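Local coordinates for sterol regulatory element-binding protein cleavage-activating protein (Schizosaccharomyces pombe, PDB 4YHC) that is the WD40 domain of an escort protein required for processing of the SREBP homologue sre1 when sterol or oxygen levels are low, at residues V27-D32 with D51-V56; K35-E40 with I80-Q85; N41-A46 with Q85-S90; T64-S69 with F98-E103. The protein carries 9 engineered substitutions. All blocks are in the same frame, centred on the assembly; numbering follows the deposited sequence.

Contact 1 of 4, residues V27-D32 with D51-V56; sequences VHHQLD and DRSLVV. Engineered in segment 51-56: Ser53 (natural residue Cys).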
loop_
_atom_site.group_PDB
_atom_site.type_symbol
_atom_site.label_atom_id
_atom_site.label_comp_id
_atom_site.label_asym_id
_atom_site.label_seq_id
_atom_site.Cartn_x
_atom_site.Cartn_y
_atom_site.Cartn_z
ATOM N N VAL A 27 -8.114 -16.948 -11.015
ATOM C CA VAL A 27 -7.126 -17.934 -10.547
ATOM C C VAL A 27 -7.135 -18.027 -9.031
ATOM O O VAL A 27 -7.537 -17.075 -8.365
ATOM C CB VAL A 27 -5.720 -17.621 -11.128
ATOM C CG1 VAL A 27 -4.632 -18.523 -10.538
ATOM C CG2 VAL A 27 -5.762 -17.859 -12.618
ATOM N N HIS A 28 -6.771 -19.185 -8.482
ATOM C CA HIS A 28 -6.670 -19.320 -7.030
ATOM C C HIS A 28 -5.612 -20.313 -6.560
ATOM O O HIS A 28 -5.005 -20.985 -7.336
ATOM C CB HIS A 28 -8.027 -19.688 -6.440
ATOM C CG HIS A 28 -8.561 -20.980 -6.943
ATOM N ND1 HIS A 28 -8.186 -22.199 -6.405
ATOM C CD2 HIS A 28 -9.431 -21.252 -7.944
ATOM C CE1 HIS A 28 -8.794 -23.171 -7.063
ATOM N NE2 HIS A 28 -9.561 -22.623 -7.996
ATOM N N HIS A 29 -5.403 -20.356 -5.262
ATOM C CA HIS A 29 -4.362 -21.152 -4.631
ATOM C C HIS A 29 -5.051 -22.386 -4.034
ATOM O O HIS A 29 -6.273 -22.387 -3.879
ATOM C CB HIS A 29 -3.746 -20.381 -3.490
ATOM C CG HIS A 29 -2.932 -19.213 -3.921
ATOM N ND1 HIS A 29 -1.561 -19.218 -3.896
ATOM C CD2 HIS A 29 -3.295 -17.976 -4.366
ATOM C CE1 HIS A 29 -1.101 -18.049 -4.310
ATOM N NE2 HIS A 29 -2.137 -17.263 -4.566
ATOM N N GLN A 30 -4.263 -23.387 -3.675
ATOM C CA GLN A 30 -4.825 -24.611 -3.076
ATOM C C GLN A 30 -4.965 -24.488 -1.607
ATOM O O GLN A 30 -5.801 -25.165 -1.062
ATOM C CB GLN A 30 -3.992 -25.856 -3.405
ATOM C CG GLN A 30 -4.709 -26.812 -4.342
ATOM C CD GLN A 30 -4.990 -26.187 -5.683
ATOM O OE1 GLN A 30 -4.081 -25.705 -6.339
ATOM N NE2 GLN A 30 -6.244 -26.196 -6.100
ATOM N N LEU A 31 -4.147 -23.650 -0.961
ATOM C CA LEU A 31 -4.332 -23.283 0.447
ATOM C C LEU A 31 -4.672 -21.771 0.632
ATOM O O LEU A 31 -4.597 -21.018 -0.299
ATOM C CB LEU A 31 -3.050 -23.615 1.219
ATOM C CG LEU A 31 -2.828 -25.046 1.750
ATOM C CD1 LEU A 31 -3.066 -25.156 3.254
ATOM C CD2 LEU A 31 -3.697 -26.057 1.053
ATOM N N ASP A 32 -5.004 -21.345 1.842
ATOM C CA ASP A 32 -5.388 -19.961 2.072
ATOM C C ASP A 32 -4.275 -19.000 1.666
ATOM O O ASP A 32 -3.049 -19.311 1.795
ATOM C CB ASP A 32 -5.724 -19.720 3.538
ATOM C CG ASP A 32 -7.179 -20.134 3.897
ATOM O OD1 ASP A 32 -7.939 -20.609 3.001
ATOM O OD2 ASP A 32 -7.562 -19.935 5.080
ATOM N N ASP A 51 1.150 -22.272 1.602
ATOM C CA ASP A 51 2.108 -23.255 1.043
ATOM C C ASP A 51 3.268 -22.699 0.162
ATOM O O ASP A 51 3.905 -23.460 -0.573
ATOM C CB ASP A 51 1.331 -24.273 0.208
ATOM C CG ASP A 51 0.555 -23.647 -0.953
ATOM O OD1 ASP A 51 0.487 -22.386 -1.088
ATOM O OD2 ASP A 51 -0.011 -24.421 -1.763
ATOM N N ARG A 52 3.482 -21.373 0.208
ATOM C CA ARG A 52 4.462 -20.637 -0.638
ATOM C C ARG A 52 4.077 -20.481 -2.129
ATOM O O ARG A 52 4.824 -19.888 -2.884
ATOM C CB ARG A 52 5.898 -21.174 -0.443
ATOM C CG ARG A 52 6.306 -21.071 1.009
ATOM C CD ARG A 52 7.594 -21.817 1.390
ATOM N NE ARG A 52 7.476 -23.191 0.989
ATOM C CZ ARG A 52 7.034 -24.179 1.747
ATOM N NH1 ARG A 52 6.776 -23.983 3.034
ATOM N NH2 ARG A 52 6.927 -25.395 1.209
ATOM N N SER A 53 2.904 -20.956 -2.551
ATOM C CA SER A 53 2.519 -20.861 -3.962
ATOM C C SER A 53 2.407 -19.377 -4.358
ATOM O O SER A 53 2.004 -18.530 -3.545
ATOM C CB SER A 53 1.173 -21.542 -4.251
ATOM O OG SER A 53 0.190 -21.282 -3.257
ATOM N N LEU A 54 2.717 -19.093 -5.598
ATOM C CA LEU A 54 2.713 -17.738 -6.080
ATOM C C LEU A 54 1.891 -17.602 -7.341
ATOM O O LEU A 54 2.082 -18.329 -8.297
ATOM C CB LEU A 54 4.129 -17.364 -6.399
ATOM C CG LEU A 54 4.700 -15.962 -6.635
ATOM C CD1 LEU A 54 5.174 -15.706 -8.013
ATOM C CD2 LEU A 54 4.011 -14.761 -6.044
ATOM N N VAL A 55 1.091 -16.566 -7.379
ATOM C CA VAL A 55 0.376 -16.182 -8.581
ATOM C C VAL A 55 0.661 -14.693 -8.831
ATOM O O VAL A 55 0.463 -13.819 -7.915
ATOM C CB VAL A 55 -1.160 -16.408 -8.433
ATOM C CG1 VAL A 55 -1.886 -15.919 -9.679
ATOM C CG2 VAL A 55 -1.504 -17.886 -8.105
ATOM N N VAL A 56 1.162 -14.394 -10.018
ATOM C CA VAL A 56 1.262 -13.042 -10.411
ATOM C C VAL A 56 0.308 -12.748 -11.602
ATOM O O VAL A 56 0.209 -13.517 -12.578
ATOM C CB VAL A 56 2.694 -12.433 -10.415
ATOM C CG1 VAL A 56 3.803 -13.395 -10.004
ATOM C CG2 VAL A 56 2.991 -11.427 -11.491
#

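Contact 2 of 4, residues K35-E40 with I80-Q85; sequences KIAVSE and IALDPQ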
loop_
_atom_site.group_PDB
_atom_site.type_symbol
_atom_site.label_atom_id
_atom_site.label_comp_id
_atom_site.label_asym_id
_atom_site.label_seq_id
_atom_site.Cartn_x
_atom_site.Cartn_y
_atom_site.Cartn_z
ATOM N N LYS A 35 -0.533 -13.601 1.853
ATOM C CA LYS A 35 0.018 -12.270 1.594
ATOM C C LYS A 35 -0.316 -11.835 0.183
ATOM O O LYS A 35 -0.185 -12.609 -0.728
ATOM C CB LYS A 35 1.546 -12.323 1.734
ATOM C CG LYS A 35 2.167 -11.110 2.375
ATOM C CD LYS A 35 2.752 -10.173 1.359
ATOM C CE LYS A 35 3.272 -8.924 2.063
ATOM N NZ LYS A 35 4.207 -8.205 1.170
ATOM N N ILE A 36 -0.674 -10.551 0.019
ATOM C CA ILE A 36 -0.892 -9.998 -1.306
ATOM C C ILE A 36 -0.085 -8.699 -1.496
ATOM O O ILE A 36 0.274 -8.016 -0.520
ATOM C CB ILE A 36 -2.368 -9.755 -1.568
ATOM C CG1 ILE A 36 -3.001 -8.831 -0.483
ATOM C CG2 ILE A 36 -3.118 -11.084 -1.686
ATOM C CD1 ILE A 36 -4.375 -8.382 -0.840
ATOM N N ALA A 37 0.209 -8.357 -2.751
ATOM C CA ALA A 37 0.972 -7.168 -3.030
ATOM C C ALA A 37 0.628 -6.632 -4.410
ATOM O O ALA A 37 0.114 -7.338 -5.240
ATOM C CB ALA A 37 2.477 -7.478 -2.934
ATOM N N VAL A 38 0.904 -5.354 -4.627
ATOM C CA VAL A 38 0.651 -4.754 -5.903
ATOM C C VAL A 38 1.757 -3.803 -6.253
ATOM O O VAL A 38 2.365 -3.178 -5.387
ATOM C CB VAL A 38 -0.730 -4.060 -5.892
ATOM C CG1 VAL A 38 -0.677 -2.810 -5.082
ATOM C CG2 VAL A 38 -1.168 -3.745 -7.297
ATOM N N SER A 39 2.057 -3.676 -7.539
ATOM C CA SER A 39 3.133 -2.802 -7.914
ATOM C C SER A 39 2.726 -1.366 -7.721
ATOM O O SER A 39 1.528 -0.994 -7.772
ATOM C CB SER A 39 3.591 -3.046 -9.388
ATOM O OG SER A 39 2.569 -2.975 -10.354
ATOM N N GLU A 40 3.745 -0.543 -7.586
ATOM C CA GLU A 40 3.557 0.901 -7.374
ATOM C C GLU A 40 2.758 1.581 -8.450
ATOM O O GLU A 40 2.137 2.546 -8.159
ATOM C CB GLU A 40 4.892 1.617 -7.334
ATOM C CG GLU A 40 4.962 2.636 -6.216
ATOM C CD GLU A 40 5.632 2.035 -5.000
ATOM O OE1 GLU A 40 4.949 1.945 -3.949
ATOM O OE2 GLU A 40 6.841 1.627 -5.115
ATOM N N ILE A 80 8.611 -11.012 -0.460
ATOM C CA ILE A 80 8.353 -10.779 -1.859
ATOM C C ILE A 80 8.268 -9.305 -2.126
ATOM O O ILE A 80 7.865 -8.562 -1.257
ATOM C CB ILE A 80 7.039 -11.448 -2.309
ATOM C CG1 ILE A 80 6.822 -11.168 -3.795
ATOM C CG2 ILE A 80 5.821 -10.928 -1.519
ATOM C CD1 ILE A 80 5.564 -11.809 -4.332
ATOM N N ALA A 81 8.658 -8.870 -3.316
ATOM C CA ALA A 81 8.477 -7.482 -3.672
ATOM C C ALA A 81 8.510 -7.320 -5.163
ATOM O O ALA A 81 9.055 -8.177 -5.888
ATOM C CB ALA A 81 9.483 -6.620 -2.988
ATOM N N LEU A 82 7.798 -6.307 -5.644
ATOM C CA LEU A 82 7.739 -6.010 -7.063
ATOM C C LEU A 82 8.428 -4.756 -7.343
ATOM O O LEU A 82 8.398 -3.837 -6.501
ATOM C CB LEU A 82 6.289 -5.807 -7.495
ATOM C CG LEU A 82 5.367 -7.017 -7.560
ATOM C CD1 LEU A 82 4.592 -7.116 -6.282
ATOM C CD2 LEU A 82 4.357 -6.800 -8.660
ATOM N N ASP A 83 9.004 -4.639 -8.536
ATOM C CA ASP A 83 9.555 -3.353 -8.893
ATOM C C ASP A 83 8.366 -2.370 -9.136
ATOM O O ASP A 83 7.214 -2.804 -9.344
ATOM C CB ASP A 83 10.485 -3.460 -10.108
ATOM C CG ASP A 83 9.751 -3.417 -11.438
ATOM O OD1 ASP A 83 9.104 -4.409 -11.816
ATOM O OD2 ASP A 83 9.827 -2.368 -12.090
ATOM N N PRO A 84 8.647 -1.073 -9.118
ATOM C CA PRO A 84 7.570 -0.120 -9.225
ATOM C C PRO A 84 6.794 -0.150 -10.509
ATOM O O PRO A 84 5.659 0.234 -10.494
ATOM C CB PRO A 84 8.267 1.259 -9.026
ATOM C CG PRO A 84 9.628 0.980 -8.536
ATOM C CD PRO A 84 9.958 -0.415 -8.949
ATOM N N GLN A 85 7.338 -0.737 -11.578
ATOM C CA GLN A 85 6.621 -0.855 -12.856
ATOM C C GLN A 85 5.916 -2.161 -13.027
ATOM O O GLN A 85 5.142 -2.340 -13.985
ATOM C CB GLN A 85 7.587 -0.599 -14.047
ATOM C CG GLN A 85 7.990 0.863 -14.211
ATOM C CD GLN A 85 6.774 1.784 -14.269
ATOM O OE1 GLN A 85 5.946 1.692 -15.187
ATOM N NE2 GLN A 85 6.631 2.654 -13.254
HETATM O O HOH W 1 7.250 -9.631 1.787
HETATM O O HOH W 2 6.323 -1.779 -6.675
#

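Contact 3 of 4, residues N41-A46 with Q85-S90; sequences NYKTFA and QGNYVS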
loop_
_atom_site.group_PDB
_atom_site.type_symbol
_atom_site.label_atom_id
_atom_site.label_comp_id
_atom_site.label_asym_id
_atom_site.label_seq_id
_atom_site.Cartn_x
_atom_site.Cartn_y
_atom_site.Cartn_z
ATOM N N ASN A 41 2.825 1.099 -9.687
ATOM C CA ASN A 41 2.070 1.644 -10.800
ATOM C C ASN A 41 0.729 0.977 -10.912
ATOM O O ASN A 41 -0.005 1.299 -11.789
ATOM C CB ASN A 41 2.853 1.563 -12.154
ATOM C CG ASN A 41 3.044 0.132 -12.663
ATOM O OD1 ASN A 41 2.856 -0.840 -11.927
ATOM N ND2 ASN A 41 3.490 -0.006 -13.929
ATOM N N TYR A 42 0.379 0.113 -9.957
ATOM C CA TYR A 42 -0.908 -0.611 -9.950
ATOM C C TYR A 42 -1.123 -1.511 -11.154
ATOM O O TYR A 42 -2.221 -1.882 -11.463
ATOM C CB TYR A 42 -2.090 0.335 -9.707
ATOM C CG TYR A 42 -1.939 1.060 -8.397
ATOM C CD1 TYR A 42 -2.182 0.411 -7.205
ATOM C CD2 TYR A 42 -1.474 2.390 -8.338
ATOM C CE1 TYR A 42 -2.032 1.061 -5.989
ATOM C CE2 TYR A 42 -1.285 3.040 -7.116
ATOM C CZ TYR A 42 -1.567 2.375 -5.962
ATOM O OH TYR A 42 -1.377 2.985 -4.749
ATOM N N LYS A 43 -0.057 -1.933 -11.814
ATOM C CA LYS A 43 -0.255 -2.816 -12.945
ATOM C C LYS A 43 -0.309 -4.284 -12.577
ATOM O O LYS A 43 -1.076 -5.069 -13.199
ATOM C CB LYS A 43 0.856 -2.580 -13.968
ATOM C CG LYS A 43 0.857 -3.518 -15.151
ATOM C CD LYS A 43 1.763 -2.888 -16.208
ATOM C CE LYS A 43 3.171 -3.317 -16.008
ATOM N NZ LYS A 43 3.266 -4.628 -16.636
ATOM N N THR A 44 0.483 -4.674 -11.580
ATOM C CA THR A 44 0.757 -6.080 -11.343
ATOM C C THR A 44 0.453 -6.422 -9.905
ATOM O O THR A 44 0.881 -5.722 -8.996
ATOM C CB THR A 44 2.222 -6.435 -11.663
ATOM O OG1 THR A 44 2.548 -6.127 -13.021
ATOM C CG2 THR A 44 2.502 -7.967 -11.499
ATOM N N PHE A 45 -0.282 -7.513 -9.735
ATOM C CA PHE A 45 -0.744 -8.011 -8.435
ATOM C C PHE A 45 -0.085 -9.356 -8.197
ATOM O O PHE A 45 0.045 -10.151 -9.142
ATOM C CB PHE A 45 -2.265 -8.228 -8.518
ATOM C CG PHE A 45 -2.904 -8.700 -7.220
ATOM C CD1 PHE A 45 -3.255 -7.794 -6.247
ATOM C CD2 PHE A 45 -3.157 -10.020 -7.018
ATOM C CE1 PHE A 45 -3.893 -8.208 -5.076
ATOM C CE2 PHE A 45 -3.757 -10.461 -5.866
ATOM C CZ PHE A 45 -4.154 -9.558 -4.899
ATOM N N ALA A 46 0.296 -9.622 -6.948
ATOM C CA ALA A 46 0.800 -10.943 -6.553
ATOM C C ALA A 46 0.126 -11.458 -5.290
ATOM O O ALA A 46 -0.101 -10.681 -4.341
ATOM C CB ALA A 46 2.285 -10.849 -6.303
ATOM N N GLN A 85 7.338 -0.737 -11.578
ATOM C CA GLN A 85 6.621 -0.855 -12.856
ATOM C C GLN A 85 5.916 -2.161 -13.027
ATOM O O GLN A 85 5.142 -2.340 -13.985
ATOM C CB GLN A 85 7.587 -0.599 -14.047
ATOM C CG GLN A 85 7.990 0.863 -14.211
ATOM C CD GLN A 85 6.774 1.784 -14.269
ATOM O OE1 GLN A 85 5.946 1.692 -15.187
ATOM N NE2 GLN A 85 6.631 2.654 -13.254
ATOM N N GLY A 86 6.100 -3.081 -12.092
ATOM C CA GLY A 86 5.397 -4.351 -12.191
ATOM C C GLY A 86 5.892 -5.356 -13.209
ATOM O O GLY A 86 5.119 -6.201 -13.688
ATOM N N ASN A 87 7.163 -5.244 -13.578
ATOM C CA ASN A 87 7.766 -6.148 -14.568
ATOM C C ASN A 87 8.638 -7.222 -13.979
ATOM O O ASN A 87 8.875 -8.253 -14.636
ATOM C CB ASN A 87 8.598 -5.361 -15.585
ATOM C CG ASN A 87 7.758 -4.382 -16.348
ATOM O OD1 ASN A 87 6.686 -4.713 -16.791
ATOM N ND2 ASN A 87 8.183 -3.155 -16.390
ATOM N N TYR A 88 9.140 -6.975 -12.772
ATOM C CA TYR A 88 9.998 -7.914 -12.069
ATOM C C TYR A 88 9.471 -8.202 -10.648
ATOM O O TYR A 88 8.862 -7.336 -9.990
ATOM C CB TYR A 88 11.434 -7.321 -11.987
ATOM C CG TYR A 88 11.969 -7.009 -13.336
ATOM C CD1 TYR A 88 12.445 -8.032 -14.186
ATOM C CD2 TYR A 88 11.962 -5.731 -13.822
ATOM C CE1 TYR A 88 12.903 -7.746 -15.469
ATOM C CE2 TYR A 88 12.401 -5.450 -15.122
ATOM C CZ TYR A 88 12.858 -6.471 -15.935
ATOM O OH TYR A 88 13.297 -6.167 -17.219
ATOM N N VAL A 89 9.695 -9.407 -10.187
ATOM C CA VAL A 89 9.413 -9.779 -8.801
ATOM C C VAL A 89 10.703 -10.302 -8.179
ATOM O O VAL A 89 11.494 -11.035 -8.880
ATOM C CB VAL A 89 8.323 -10.842 -8.720
ATOM C CG1 VAL A 89 7.880 -11.041 -7.288
ATOM C CG2 VAL A 89 7.085 -10.411 -9.485
ATOM N N SER A 90 10.939 -9.919 -6.916
ATOM C CA SER A 90 12.028 -10.465 -6.100
ATOM C C SER A 90 11.466 -11.312 -5.032
ATOM O O SER A 90 10.643 -10.835 -4.264
ATOM C CB SER A 90 12.870 -9.392 -5.391
ATOM O OG SER A 90 12.046 -8.511 -4.630
#

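Contact 4 of 4, residues T64-S69 with F98-E103; sequences TKLVLS and FILNVE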
loop_
_atom_site.group_PDB
_atom_site.type_symbol
_atom_site.label_atom_id
_atom_site.label_comp_id
_atom_site.label_asym_id
_atom_site.label_seq_id
_atom_site.Cartn_x
_atom_site.Cartn_y
_atom_site.Cartn_z
ATOM N N THR A 64 -2.929 -14.121 -16.086
ATOM C CA THR A 64 -1.865 -14.645 -15.333
ATOM C C THR A 64 -0.543 -14.364 -16.018
ATOM O O THR A 64 -0.400 -14.586 -17.193
ATOM C CB THR A 64 -2.108 -16.161 -15.201
ATOM O OG1 THR A 64 -3.379 -16.365 -14.554
ATOM C CG2 THR A 64 -1.147 -16.751 -14.362
ATOM N N LYS A 65 0.435 -13.914 -15.254
ATOM C CA LYS A 65 1.749 -13.713 -15.752
ATOM C C LYS A 65 2.667 -14.850 -15.301
ATOM O O LYS A 65 3.545 -15.253 -16.031
ATOM C CB LYS A 65 2.316 -12.395 -15.254
ATOM C CG LYS A 65 1.585 -11.151 -15.713
ATOM C CD LYS A 65 2.224 -9.920 -15.024
ATOM C CE LYS A 65 1.997 -8.635 -15.802
ATOM N NZ LYS A 65 3.277 -7.894 -15.933
ATOM N N LEU A 66 2.496 -15.355 -14.089
ATOM C CA LEU A 66 3.410 -16.374 -13.573
ATOM C C LEU A 66 2.619 -17.066 -12.508
ATOM O O LEU A 66 1.944 -16.413 -11.705
ATOM C CB LEU A 66 4.643 -15.677 -12.934
ATOM C CG LEU A 66 6.020 -16.312 -12.793
ATOM C CD1 LEU A 66 6.822 -15.727 -11.636
ATOM C CD2 LEU A 66 5.886 -17.804 -12.611
ATOM N N VAL A 67 2.659 -18.386 -12.513
ATOM C CA VAL A 67 2.019 -19.153 -11.517
ATOM C C VAL A 67 3.060 -20.144 -11.087
ATOM O O VAL A 67 3.654 -20.824 -11.953
ATOM C CB VAL A 67 0.825 -19.951 -12.039
ATOM C CG1 VAL A 67 0.311 -20.850 -10.947
ATOM C CG2 VAL A 67 -0.297 -19.043 -12.492
ATOM N N LEU A 68 3.344 -20.181 -9.788
ATOM C CA LEU A 68 4.222 -21.241 -9.233
ATOM C C LEU A 68 3.544 -21.953 -8.115
ATOM O O LEU A 68 3.163 -21.351 -7.120
ATOM C CB LEU A 68 5.592 -20.723 -8.800
ATOM C CG LEU A 68 6.487 -20.151 -9.921
ATOM C CD1 LEU A 68 7.677 -19.401 -9.388
ATOM C CD2 LEU A 68 6.966 -21.225 -10.921
ATOM N N SER A 69 3.414 -23.281 -8.252
ATOM C CA SER A 69 2.900 -24.106 -7.178
ATOM C C SER A 69 3.904 -24.233 -6.050
ATOM O O SER A 69 5.069 -23.942 -6.203
ATOM C CB SER A 69 2.605 -25.523 -7.730
ATOM O OG SER A 69 3.852 -26.079 -8.285
ATOM N N PHE A 98 15.795 -14.462 -5.619
ATOM C CA PHE A 98 15.479 -14.822 -6.964
ATOM C C PHE A 98 14.798 -13.657 -7.627
ATOM O O PHE A 98 13.825 -13.134 -7.107
ATOM C CB PHE A 98 14.502 -15.995 -6.929
ATOM C CG PHE A 98 14.923 -17.197 -6.099
ATOM C CD1 PHE A 98 14.588 -17.307 -4.778
ATOM C CD2 PHE A 98 15.513 -18.311 -6.705
ATOM C CE1 PHE A 98 14.874 -18.429 -4.028
ATOM C CE2 PHE A 98 15.791 -19.464 -5.967
ATOM C CZ PHE A 98 15.494 -19.514 -4.611
ATOM N N ILE A 99 15.232 -13.270 -8.811
ATOM C CA ILE A 99 14.667 -12.146 -9.546
ATOM C C ILE A 99 14.051 -12.693 -10.812
ATOM O O ILE A 99 14.797 -13.230 -11.688
ATOM C CB ILE A 99 15.721 -11.115 -9.989
ATOM C CG1 ILE A 99 16.514 -10.567 -8.797
ATOM C CG2 ILE A 99 15.079 -10.012 -10.830
ATOM C CD1 ILE A 99 15.704 -9.935 -7.706
ATOM N N LEU A 100 12.725 -12.577 -10.901
ATOM C CA LEU A 100 11.973 -13.025 -12.059
ATOM C C LEU A 100 11.407 -11.927 -12.902
ATOM O O LEU A 100 10.841 -10.928 -12.414
ATOM C CB LEU A 100 10.835 -13.925 -11.662
ATOM C CG LEU A 100 11.223 -15.247 -10.999
ATOM C CD1 LEU A 100 10.457 -15.302 -9.698
ATOM C CD2 LEU A 100 10.937 -16.503 -11.847
ATOM N N ASN A 101 11.469 -12.169 -14.180
ATOM C CA ASN A 101 10.868 -11.310 -15.149
ATOM C C ASN A 101 9.443 -11.794 -15.243
ATOM O O ASN A 101 9.204 -12.985 -15.521
ATOM C CB ASN A 101 11.619 -11.459 -16.462
ATOM C CG ASN A 101 11.154 -10.487 -17.512
ATOM O OD1 ASN A 101 9.977 -10.157 -17.622
ATOM N ND2 ASN A 101 12.093 -9.990 -18.268
ATOM N N VAL A 102 8.456 -10.921 -14.985
ATOM C CA VAL A 102 7.067 -11.427 -15.047
ATOM C C VAL A 102 6.409 -11.090 -16.387
ATOM O O VAL A 102 5.462 -11.762 -16.746
ATOM C CB VAL A 102 6.164 -11.016 -13.869
ATOM C CG1 VAL A 102 6.567 -11.760 -12.596
ATOM C CG2 VAL A 102 6.203 -9.532 -13.628
ATOM N N GLU A 103 6.965 -10.122 -17.119
ATOM C CA GLU A 103 6.440 -9.684 -18.407
ATOM C C GLU A 103 6.776 -10.721 -19.451
ATOM O O GLU A 103 5.911 -11.178 -20.161
ATOM C CB GLU A 103 7.000 -8.279 -18.766
ATOM C CG GLU A 103 5.976 -7.291 -19.348
ATOM C CD GLU A 103 4.693 -7.200 -18.499
ATOM O OE1 GLU A 103 4.716 -6.641 -17.365
ATOM O OE2 GLU A 103 3.650 -7.732 -18.935
#

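Contact 1 of 4, residues V27-D32 with D51-V56
His29 carries its CG anti to the carbonyl carbon and beside the backbone N (chi1 -69°), while the engineered Ser53, a cysteine in the natural protein, has OG tucked between its own N and carbonyl carbon (chi1 42°). The two groups meet at the ring edge: His29 ND1 donates to Ser53 OG at 2.8 Å, the oxygen lying almost in the ring plane and the bond nearly straight (172°). Over one face of the same ring sits a methyl of Val55, whose CG2 is 4.0 Å from the ring centroid in a CH-pi contact and 3.6 Å from NE2. The far nitrogen, His29 NE2, is hydrogen-bonded to Ser47 OG on strand 44-49, which leaves the buried imidazole gripped at both nitrogens. The placement is consistent with the structural tetrad of WD40 blades, with a histidine ahead of the first strand and a serine on the second. Asp51 sits where the tetrad aspartate is expected, in the turn before the third strand, but does not bond the histidine directly. The link runs through the engineered serine, whose OG donates to Asp51 OD1 at a doubtfully short 2.5 Å; the same OD1 accepts Ser53 N at 3.2 Å in an Asx turn. Further along, Val27 CG1 packs on Val55 CG1 at 3.9 Å, and Leu31 CB rests 4.2 Å from Asp51 CG.

Contact 2 of 4, residues K35-E40 with I80-Q85
The flat carboxylate of Glu40 comes to Pro84 through one oxygen, OE2, 4.2 Å from Pro84 CB; closer in, Glu40 CB lies 3.5 Å from Pro84 O. No aromatic ring takes part between the two segments, though Trp125 of strand 121-127 also touches Pro84, from outside the pair. The flat carboxylate of Asp83 is met from above its plane by Gln85 N, a bond to OD2 that makes an Asx turn, while its OD1 takes the backbone N of Asn87 and of Tyr88; what Asp83 offers Ser39 is its backbone, with O lying 3.6 Å from Ser39 CB. The apolar middle belongs to Leu82. Its CG is anti to the carbonyl carbon (chi1 -71°), and the two methyls beyond split their partners: CD1 sits 4.0 Å from Ala37 CB and CD2 3.9 Å from Ser39 CB. Ser39 OG turns to its own loop, with Asn41 OD1 and Thr44 N as partners. Strands 35-38 and 80-82 run nearly parallel, 16° apart, with axes 7.4 Å from each other, and no direct hydrogen bond joins the two segments. Water bridges the gap instead. One molecule accepts Glu40 N at 3.0 Å and donates to Leu82 O at 2.9 Å; at the other end a second accepts Ile80 N and, weakly, Lys35 NZ. Side-chain packing between the first strands of successive blades is the arrangement of a WD40 beta-propeller around its central axis.

Contact 3 of 4, residues N41-A46 with Q85-S90
Gly86 O receives the shortest bond of this contact, from Thr44 OG1 at 2.7 Å, which comes in the carbonyl plane on a lone pair. Thr44 sets OG1 anti to its carbonyl carbon and beside the backbone N (chi1 -58°), facing the carbonyl, and Lys65 NZ adds weak hydrogen bonds to both oxygens of the pair. One residue earlier, Gln85 O takes Asn41 ND2 at 2.9 Å; this donor stands above the carbonyl plane and the bond is bent, 135° at the hydrogen. The same ND2 makes a weak bond to Gln85 OE1 at 3.2 Å, the two side chains crossing at about a right angle with their amide planes well turned from each other. Asn41 is itself held: its OD1, besides Ser39 OG, accepts Lys43 N at 3.1 Å in an Asx turn. Packing is close where the lysine passes, for the bend at chi3 brings Lys43 CE to 3.0 Å from Gln85 O. A further bend at chi4 sets NZ, which finds its salt bridge with Glu103 OE1. Gly86 has positive phi and no CB, so its backbone can lie directly against the Thr44 hydroxyl. The segments span the turns between first and second strands of two adjacent blades and the start of those second strands, joined by side-chain-to-carbonyl bonds on one face of the WD40 propeller.

Contact 4 of 4, residues T64-S69 with F98-E103
A classic beta bulge in strand 63-68, the last strand of its blade, sets Lys65 and Leu66 together opposite Val56 and also brings both side chains to the next blade. Leu66 does the apolar work. Its CG stands anti to the backbone N (chi1 -154°). Beyond it the CD1 methyl lies 4.1 Å from Leu100 CD1 and equally 4.1 Å from Val102 CG1, and the side chain crosses both partners at about a right angle. Lys65 passes Val102, its CB 3.5 Å from Val102 O, and the chain stays extended until it bends at chi4. NZ then comes 4.1 Å from Val102 CG2 and enters a salt bridge with Glu103 OE1. The modelled 2.4 Å between Lys65 NZ and Glu103 OE1 is very short and Glu103 is poorly ordered, so the ion pair is plausible but its exact length is doubtful. The carboxylate has a second partner in Lys43 NZ, placing two positive ends near one acid, and would probably ease the repulsion between them. Val102 reaches back to touch Val56 as well, adding to the apolar contacts around Leu66. Strand 96-101, the third of its own sheet, and the loop after it thus pack through their side chains against the outermost strand of the preceding one, the blade-on-blade packing of a WD40 propeller.

Overall arrangement
From the N terminus, contact 1 comes first and closes a loop within one blade, bringing the lead-in loop 27-32 back to the turn and strand at 51-56. Contacts 2, 3 and 4 close longer loops that run from that blade, WD 1, into the next, WD 2: contact 2 through their first strands, contact 3 through the turns that follow, sharing Gln85 with contact 2, and contact 4 through the last strand of one blade and the third strand and loop of the other. Along the chain contact 1 crosses contacts 2 and 3 but finishes before contact 4 opens; contacts 2, 3 and 4 all cross one another.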